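Local atomic coordinates of CCMAN5 (Cellulosimicrobium cellulans, PDB entry 2XSG), a protein that probably hydrolyses alpha-mannosidic linkages as a family GH92 glycoside hydrolase, an enzyme used to tailor mannose-6-phosphate glycans on recombinant lysosomal enzymes. Residues A30-G35 and D280-E285. Residues are numbered along the deposited sequence; the frame is centred on the assembly and turned at random.
Sequences AQAPNG and DRTRAE
E285 reaches from helix 275-290 to CD and CG of the P33 ring in the loop 30-35, and its torsions set the path: CG stands anti to the backbone N (chi1 -177°) and the chain stays extended beyond it. The bond from CA to CB points toward the loop. CG then meets the P33 ring, 3.9 Å from P33 CD, and E285 CD follows at 3.7 Å from the same carbon. At the tip, OE2 comes to 3.6 Å from P33 CD, the two side chains crossing obliquely, while OE1 is 4.4 Å from A32 CB, a loose approach. A water donates to E285 OE2 (2.8 Å) and to P33 O (2.7 Å), so the carboxylate is tied to the loop backbone without a direct hydrogen bond. Residues A32 to G35 form a type II beta turn, with P33 (phi/psi -56°/127°) and N34, at positive phi, as its corners, closed by the backbone hydrogen bond from G35 N to A32 O; it falls in the range of the GH92 N-terminal domain, the helix in that of the catalytic domain. An alanine here instead of E285, lacking CG, CD and the carboxylate, would probably leave P33 less firmly packed against the helix and the bridging water less firmly held. One helical turn back, T282 CG2, anti to the backbone N, sits 3.8 Å from A32 CA and 3.9 Å from A32 CB. Its OG1 is hydrogen-bonded to A140 O, and W286 NE1 hydrogen-bonds Q31 O.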
ATOM      1  N   ALA A  30      11.320   8.625   7.338  1.00  3.12           N
ATOM      2  CA  ALA A  30      11.721   9.591   6.319  1.00  3.69           C
ATOM      3  C   ALA A  30      11.844   8.860   4.980  1.00  3.98           C
ATOM      4  O   ALA A  30      12.554   7.853   4.875  1.00  3.39           O
ATOM      5  CB  ALA A  30      13.043  10.268   6.692  1.00  3.41           C
ATOM      6  N   GLN A  31      11.114   9.334   3.977  1.00  4.00           N
ATOM      7  CA  GLN A  31      11.160   8.697   2.665  1.00  5.14           C
ATOM      8  C   GLN A  31      10.798   9.641   1.527  1.00  5.00           C
ATOM      9  O   GLN A  31      10.013  10.577   1.716  1.00  5.19           O
ATOM     10  CB  GLN A  31      10.292   7.425   2.632  1.00  5.72           C
ATOM     11  CG  GLN A  31       8.849   7.579   3.120  1.00  6.87           C
ATOM     12  CD  GLN A  31       8.225   6.237   3.433  1.00 10.66           C
ATOM     13  OE1 GLN A  31       8.937   5.251   3.562  1.00 16.44           O
ATOM     14  NE2 GLN A  31       6.908   6.192   3.588  1.00 10.61           N
ATOM     15  N   ALA A  32      11.386   9.403   0.355  1.00  4.82           N
ATOM     16  CA  ALA A  32      11.033  10.169  -0.841  1.00  4.55           C
ATOM     17  C   ALA A  32       9.818   9.513  -1.492  1.00  4.74           C
ATOM     18  O   ALA A  32       9.478   8.376  -1.143  1.00  4.94           O
ATOM     19  CB  ALA A  32      12.209  10.204  -1.819  1.00  3.86           C
ATOM     20  N   PRO A  33       9.178  10.199  -2.464  1.00  4.60           N
ATOM     21  CA  PRO A  33       8.058   9.548  -3.159  1.00  4.64           C
ATOM     22  C   PRO A  33       8.483   8.204  -3.794  1.00  4.63           C
ATOM     23  O   PRO A  33       9.480   8.154  -4.511  1.00  3.93           O
ATOM     24  CB  PRO A  33       7.668  10.572  -4.233  1.00  4.34           C
ATOM     25  CG  PRO A  33       8.052  11.878  -3.641  1.00  4.46           C
ATOM     26  CD  PRO A  33       9.353  11.593  -2.904  1.00  4.38           C
ATOM     27  N   ASN A  34       7.749   7.131  -3.484  1.00  4.32           N
ATOM     28  CA  ASN A  34       8.090   5.780  -3.961  1.00  4.19           C
ATOM     29  C   ASN A  34       9.548   5.389  -3.704  1.00  3.92           C
ATOM     30  O   ASN A  34      10.159   4.678  -4.486  1.00  4.44           O
ATOM     31  CB  ASN A  34       7.750   5.641  -5.459  1.00  4.21           C
ATOM     32  CG  ASN A  34       6.266   5.683  -5.718  1.00  4.92           C
ATOM     33  OD1 ASN A  34       5.579   4.653  -5.647  1.00  6.77           O
ATOM     34  ND2 ASN A  34       5.751   6.865  -6.011  1.00  3.68           N
ATOM     35  N   GLY A  35      10.099   5.866  -2.598  1.00  4.27           N
ATOM     36  CA  GLY A  35      11.480   5.606  -2.264  1.00  3.44           C
ATOM     37  C   GLY A  35      11.738   4.193  -1.804  1.00  3.79           C
ATOM     38  O   GLY A  35      10.862   3.529  -1.219  1.00  3.34           O
ATOM     39  N   ASP A 280      15.837  19.354   2.205  1.00  7.44           N
ATOM     40  CA  ASP A 280      15.061  20.382   1.509  1.00  7.77           C
ATOM     41  C   ASP A 280      14.622  19.906   0.131  1.00  7.79           C
ATOM     42  O   ASP A 280      13.479  20.136  -0.285  1.00  8.15           O
ATOM     43  CB  ASP A 280      15.877  21.669   1.369  1.00  7.90           C
ATOM     44  CG  ASP A 280      16.038  22.432   2.689  1.00  8.94           C
ATOM     45  OD1 ASP A 280      15.465  22.027   3.727  1.00 11.12           O
ATOM     46  OD2 ASP A 280      16.735  23.467   2.678  1.00  8.26           O
ATOM     47  N   ARG A 281      15.538  19.268  -0.596  1.00  7.69           N
ATOM     48  CA  ARG A 281      15.228  18.792  -1.952  1.00  7.74           C
ATOM     49  C   ARG A 281      14.149  17.708  -1.966  1.00  7.31           C
ATOM     50  O   ARG A 281      13.306  17.662  -2.870  1.00  7.07           O
ATOM     51  CB  ARG A 281      16.482  18.319  -2.668  1.00  7.90           C
ATOM     52  CG  ARG A 281      16.229  17.829  -4.079  1.00  9.37           C
ATOM     53  CD  ARG A 281      17.476  17.195  -4.669  1.00 11.52           C
ATOM     54  NE  ARG A 281      17.875  15.999  -3.927  1.00  9.95           N
ATOM     55  CZ  ARG A 281      18.988  15.301  -4.152  1.00  9.96           C
ATOM     56  NH1 ARG A 281      19.838  15.675  -5.100  1.00  6.73           N
ATOM     57  NH2 ARG A 281      19.253  14.225  -3.415  1.00  8.76           N
ATOM     58  N   THR A 282      14.157  16.841  -0.959  1.00  6.77           N
ATOM     59  CA  THR A 282      13.119  15.819  -0.892  1.00  6.38           C
ATOM     60  C   THR A 282      11.777  16.446  -0.528  1.00  6.01           C
ATOM     61  O   THR A 282      10.743  16.002  -1.032  1.00  6.03           O
ATOM     62  CB  THR A 282      13.483  14.685   0.049  1.00  6.08           C
ATOM     63  OG1 THR A 282      14.694  14.076  -0.417  1.00  6.13           O
ATOM     64  CG2 THR A 282      12.385  13.649   0.065  1.00  6.09           C
ATOM     65  N   ARG A 283      11.788  17.479   0.320  1.00  5.94           N
ATOM     66  CA  ARG A 283      10.537  18.196   0.642  1.00  5.81           C
ATOM     67  C   ARG A 283       9.924  18.801  -0.617  1.00  6.15           C
ATOM     68  O   ARG A 283       8.712  18.699  -0.813  1.00  6.44           O
ATOM     69  CB  ARG A 283      10.709  19.264   1.735  1.00  6.05           C
ATOM     70  CG  ARG A 283       9.372  19.928   2.147  1.00  6.34           C
ATOM     71  CD  ARG A 283       9.566  21.193   3.003  1.00  9.20           C
ATOM     72  NE  ARG A 283       8.303  21.641   3.599  1.00 10.87           N
ATOM     73  CZ  ARG A 283       7.801  21.193   4.754  1.00 11.47           C
ATOM     74  NH1 ARG A 283       8.443  20.275   5.467  1.00 11.70           N
ATOM     75  NH2 ARG A 283       6.643  21.663   5.202  1.00 11.08           N
ATOM     76  N   ALA A 284      10.765  19.401  -1.472  1.00  5.82           N
ATOM     77  CA  ALA A 284      10.307  19.984  -2.735  1.00  5.99           C
ATOM     78  C   ALA A 284       9.787  18.922  -3.691  1.00  5.44           C
ATOM     79  O   ALA A 284       8.757  19.108  -4.338  1.00  5.00           O
ATOM     80  CB  ALA A 284      11.421  20.819  -3.407  1.00  5.81           C
ATOM     81  N   GLU A 285      10.505  17.814  -3.796  1.00  5.57           N
ATOM     82  CA  GLU A 285      10.008  16.681  -4.564  1.00  6.57           C
ATOM     83  C   GLU A 285       8.606  16.235  -4.070  1.00  6.30           C
ATOM     84  O   GLU A 285       7.721  15.945  -4.892  1.00  6.47           O
ATOM     85  CB  GLU A 285      11.032  15.533  -4.552  1.00  7.09           C
ATOM     86  CG  GLU A 285      10.624  14.327  -5.384  1.00  9.96           C
ATOM     87  CD  GLU A 285      11.645  13.191  -5.329  1.00 14.74           C
ATOM     88  OE1 GLU A 285      12.761  13.406  -4.777  1.00 14.84           O
ATOM     89  OE2 GLU A 285      11.316  12.086  -5.842  1.00 13.97           O
TER
HETATM   90  O   HOH W   1      11.726   9.328  -5.326  1.00  2.00           O